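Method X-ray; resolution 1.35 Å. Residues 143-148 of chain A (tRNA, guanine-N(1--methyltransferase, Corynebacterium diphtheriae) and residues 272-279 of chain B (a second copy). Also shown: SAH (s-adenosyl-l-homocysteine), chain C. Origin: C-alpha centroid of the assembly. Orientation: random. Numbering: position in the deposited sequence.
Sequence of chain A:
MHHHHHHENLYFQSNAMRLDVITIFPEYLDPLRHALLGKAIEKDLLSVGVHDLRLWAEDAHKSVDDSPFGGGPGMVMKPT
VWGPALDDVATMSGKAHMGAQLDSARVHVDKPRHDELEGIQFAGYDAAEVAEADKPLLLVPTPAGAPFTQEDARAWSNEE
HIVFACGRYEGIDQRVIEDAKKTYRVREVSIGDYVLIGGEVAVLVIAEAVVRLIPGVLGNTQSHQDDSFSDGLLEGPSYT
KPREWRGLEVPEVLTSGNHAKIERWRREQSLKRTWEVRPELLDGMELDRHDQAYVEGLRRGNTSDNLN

Chain A (143-148) PAGAPF
Chain B, residues 272-279: KRTWEVRP

From the helical end of chain B (272-277), Arg B273 and Val B277 pack against chain A, joined by Arg B278 just beyond it. Their partner is a loop of chain A that runs into a short strand at Ala A146 and Pro A147. The contact buries 266 Å² over both sides, with Ala A144 (59 Å²) and Val B277 (56 Å²) the most covered. Ala A144 lies opposite Arg B273 (CA to CA 7.3 Å) and Ala A146 opposite Val B277 (CA to CA 5.5 Å), so the two chains advance together. Pro A143 (phi/psi -68/-12) and Ala A144 (-97/12) form a bend, Gly A145 (-91/166) straightens it, and Ala A146 to Phe A148 stay extended near -60/135. Gly A145 has no side chain, and an ideal CB would point away from chain B. Chain B is helical near -64/-43 until Val B277 (-109/-34); Arg B278 leaves at -139/59. Backbone bonds from Glu B276 N to Lys B272 O (2.8 Å) and from Val B277 N to Arg B273 O (3.0 Å) maintain the helix.

The direct polar link is one hydrogen bond, from Arg B273 NH2 to Ala A144 O (3.1 Å, 161°). The arginine, with chi1 to chi3 t, p, p and chi4 92°, brings its guanidinium edge to this carbonyl. Ala A144 CB points toward the helix; the small methyl lies beside the guanidinium, with CB 3.4 Å from Arg B273 NH2.

Apolar packing centres on Val B277, whose CB points toward chain A. With chi1 t, its CG1 reaches 3.3 Å from Ala A146 N, 3.5 Å from Gly A145 C and 3.9 Å from Ala A146 CB, so a compact branched side chain covers backbone as well as methyl. Farther along, Pro A147 CG meets Arg B278 CD at 3.8 Å, aliphatic against aliphatic.

A water completes the contact. The water O donates to Pro A143 O (3.1 Å) and Gly A145 O (2.7 Å) and accepts from Arg B278 NH1 (3.1 Å). Arg B278 starts sideways, but its m, m, m rotamer with chi4 -79° carries its end nearer chain A.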

# COMPACT_ATOMS: atom_id res chain seq x y z
N PRO A 143 -1.92 -2.25 10.57
CA PRO A 143 -2.87 -1.16 10.28
C PRO A 143 -3.04 -0.23 11.46
O PRO A 143 -3.66 0.84 11.31
CB PRO A 143 -4.18 -1.90 9.97
CG PRO A 143 -4.05 -3.19 10.74
CD PRO A 143 -2.59 -3.56 10.69
N ALA A 144 -2.54 -0.61 12.63
CA ALA A 144 -2.56 0.23 13.83
C ALA A 144 -1.25 0.98 14.05
O ALA A 144 -1.05 1.55 15.12
CB ALA A 144 -2.94 -0.62 15.04
N GLY A 145 -0.36 0.99 13.07
CA GLY A 145 0.88 1.74 13.15
C GLY A 145 0.73 3.15 12.61
O GLY A 145 -0.22 3.49 11.91
N ALA A 146 1.72 3.98 12.90
CA ALA A 146 1.72 5.31 12.33
C ALA A 146 1.77 5.23 10.81
O ALA A 146 2.49 4.40 10.24
CB ALA A 146 2.91 6.11 12.85
N PRO A 147 1.02 6.08 10.11
CA PRO A 147 0.99 5.99 8.65
C PRO A 147 2.34 6.16 8.00
O PRO A 147 3.12 7.03 8.37
CB PRO A 147 0.06 7.14 8.25
CG PRO A 147 -0.80 7.36 9.44
CD PRO A 147 0.07 7.09 10.62
N PHE A 148 2.59 5.33 6.98
CA PHE A 148 3.74 5.51 6.10
C PHE A 148 3.57 6.80 5.30
O PHE A 148 2.53 7.01 4.66
CB PHE A 148 3.82 4.31 5.15
CG PHE A 148 5.03 4.29 4.24
CD1 PHE A 148 6.30 4.58 4.72
CD2 PHE A 148 4.89 3.96 2.90
CE1 PHE A 148 7.39 4.54 3.90
CE2 PHE A 148 5.99 3.93 2.07
CZ PHE A 148 7.23 4.22 2.57
N LYS B 272 -6.38 3.87 23.42
CA LYS B 272 -5.00 4.28 23.71
C LYS B 272 -4.15 4.25 22.45
O LYS B 272 -3.42 5.20 22.16
CB LYS B 272 -4.41 3.35 24.77
CG LYS B 272 -2.97 3.62 25.14
CD LYS B 272 -2.58 2.72 26.33
CE LYS B 272 -1.14 2.91 26.76
NZ LYS B 272 -0.24 1.98 26.05
N ARG B 273 -4.25 3.17 21.66
CA ARG B 273 -3.46 3.09 20.44
C ARG B 273 -3.87 4.20 19.49
O ARG B 273 -3.02 4.84 18.86
CB ARG B 273 -3.61 1.72 19.77
CG ARG B 273 -2.82 1.56 18.46
CD ARG B 273 -1.31 1.61 18.66
NE ARG B 273 -0.83 0.37 19.26
CZ ARG B 273 -0.40 -0.69 18.57
NH1 ARG B 273 0.02 -1.77 19.23
NH2 ARG B 273 -0.36 -0.67 17.24
N THR B 274 -5.18 4.48 19.39
CA THR B 274 -5.63 5.54 18.50
C THR B 274 -5.14 6.90 18.98
O THR B 274 -4.67 7.73 18.18
CB THR B 274 -7.16 5.51 18.39
OG1 THR B 274 -7.60 4.20 18.00
CG2 THR B 274 -7.65 6.55 17.37
N TRP B 275 -5.21 7.15 20.29
CA TRP B 275 -4.69 8.40 20.83
C TRP B 275 -3.19 8.54 20.56
O TRP B 275 -2.73 9.62 20.20
CB TRP B 275 -4.96 8.45 22.33
CG TRP B 275 -4.38 9.65 22.99
CD1 TRP B 275 -4.87 10.92 22.96
CD2 TRP B 275 -3.18 9.70 23.76
NE1 TRP B 275 -4.06 11.76 23.68
CE2 TRP B 275 -3.01 11.03 24.18
CE3 TRP B 275 -2.24 8.74 24.15
CZ2 TRP B 275 -1.94 11.43 24.97
CZ3 TRP B 275 -1.18 9.14 24.93
CH2 TRP B 275 -1.03 10.47 25.33
N GLU B 276 -2.43 7.46 20.74
CA GLU B 276 -0.98 7.53 20.55
C GLU B 276 -0.61 7.84 19.11
O GLU B 276 0.31 8.63 18.84
CB GLU B 276 -0.34 6.19 20.91
CG GLU B 276 -0.35 5.84 22.38
CD GLU B 276 0.08 4.40 22.66
OE1 GLU B 276 0.04 3.54 21.73
OE2 GLU B 276 0.45 4.14 23.81
N VAL B 277 -1.29 7.20 18.17
CA VAL B 277 -0.84 7.14 16.79
C VAL B 277 -1.69 7.97 15.85
O VAL B 277 -1.16 8.51 14.87
CB VAL B 277 -0.82 5.65 16.36
CG1 VAL B 277 -0.38 5.52 14.94
CG2 VAL B 277 0.06 4.80 17.29
N ARG B 278 -2.99 8.08 16.10
CA ARG B 278 -3.93 8.77 15.20
C ARG B 278 -4.91 9.59 16.03
O ARG B 278 -6.13 9.40 15.94
CB ARG B 278 -4.67 7.76 14.33
CG ARG B 278 -3.81 6.91 13.42
CD ARG B 278 -3.28 7.71 12.26
NE ARG B 278 -4.33 8.20 11.38
CZ ARG B 278 -4.94 7.47 10.46
NH1 ARG B 278 -4.63 6.20 10.29
NH2 ARG B 278 -5.87 8.00 9.69
N PRO B 279 -4.41 10.52 16.84
CA PRO B 279 -5.31 11.26 17.73
C PRO B 279 -6.38 12.05 17.00
O PRO B 279 -7.47 12.26 17.55
CB PRO B 279 -4.37 12.16 18.55
CG PRO B 279 -3.13 12.27 17.68
CD PRO B 279 -3.00 10.93 17.01
N SAH C . -7.17 -7.79 13.46
CA SAH C . -6.16 -6.95 12.86
CB SAH C . -5.85 -7.54 11.50
CG SAH C . -4.41 -7.99 11.30
SD SAH C . -4.27 -8.13 9.53
C SAH C . -6.58 -5.50 12.66
O SAH C . -7.53 -5.21 11.94
OXT SAH C . -5.96 -4.59 13.21
C5' SAH C . -2.83 -9.20 9.50
C4' SAH C . -1.53 -8.49 9.22
O4' SAH C . -1.55 -7.86 7.94
C3' SAH C . -1.10 -7.38 10.19
O3' SAH C . -0.61 -7.90 11.37
C2' SAH C . -0.08 -6.63 9.34
O2' SAH C . 1.15 -7.31 9.30
C1' SAH C . -0.72 -6.71 7.97
N9 SAH C . -1.57 -5.54 7.67
C8 SAH C . -2.94 -5.51 7.55
N7 SAH C . -3.33 -4.27 7.20
C5 SAH C . -2.21 -3.50 7.11
C6 SAH C . -2.00 -2.16 6.80
N6 SAH C . -3.00 -1.29 6.51
N1 SAH C . -0.71 -1.69 6.79
C2 SAH C . 0.34 -2.52 7.07
N3 SAH C . 0.15 -3.84 7.37
C4 SAH C . -1.10 -4.30 7.39
O HOH W 1 -2.85 3.85 11.30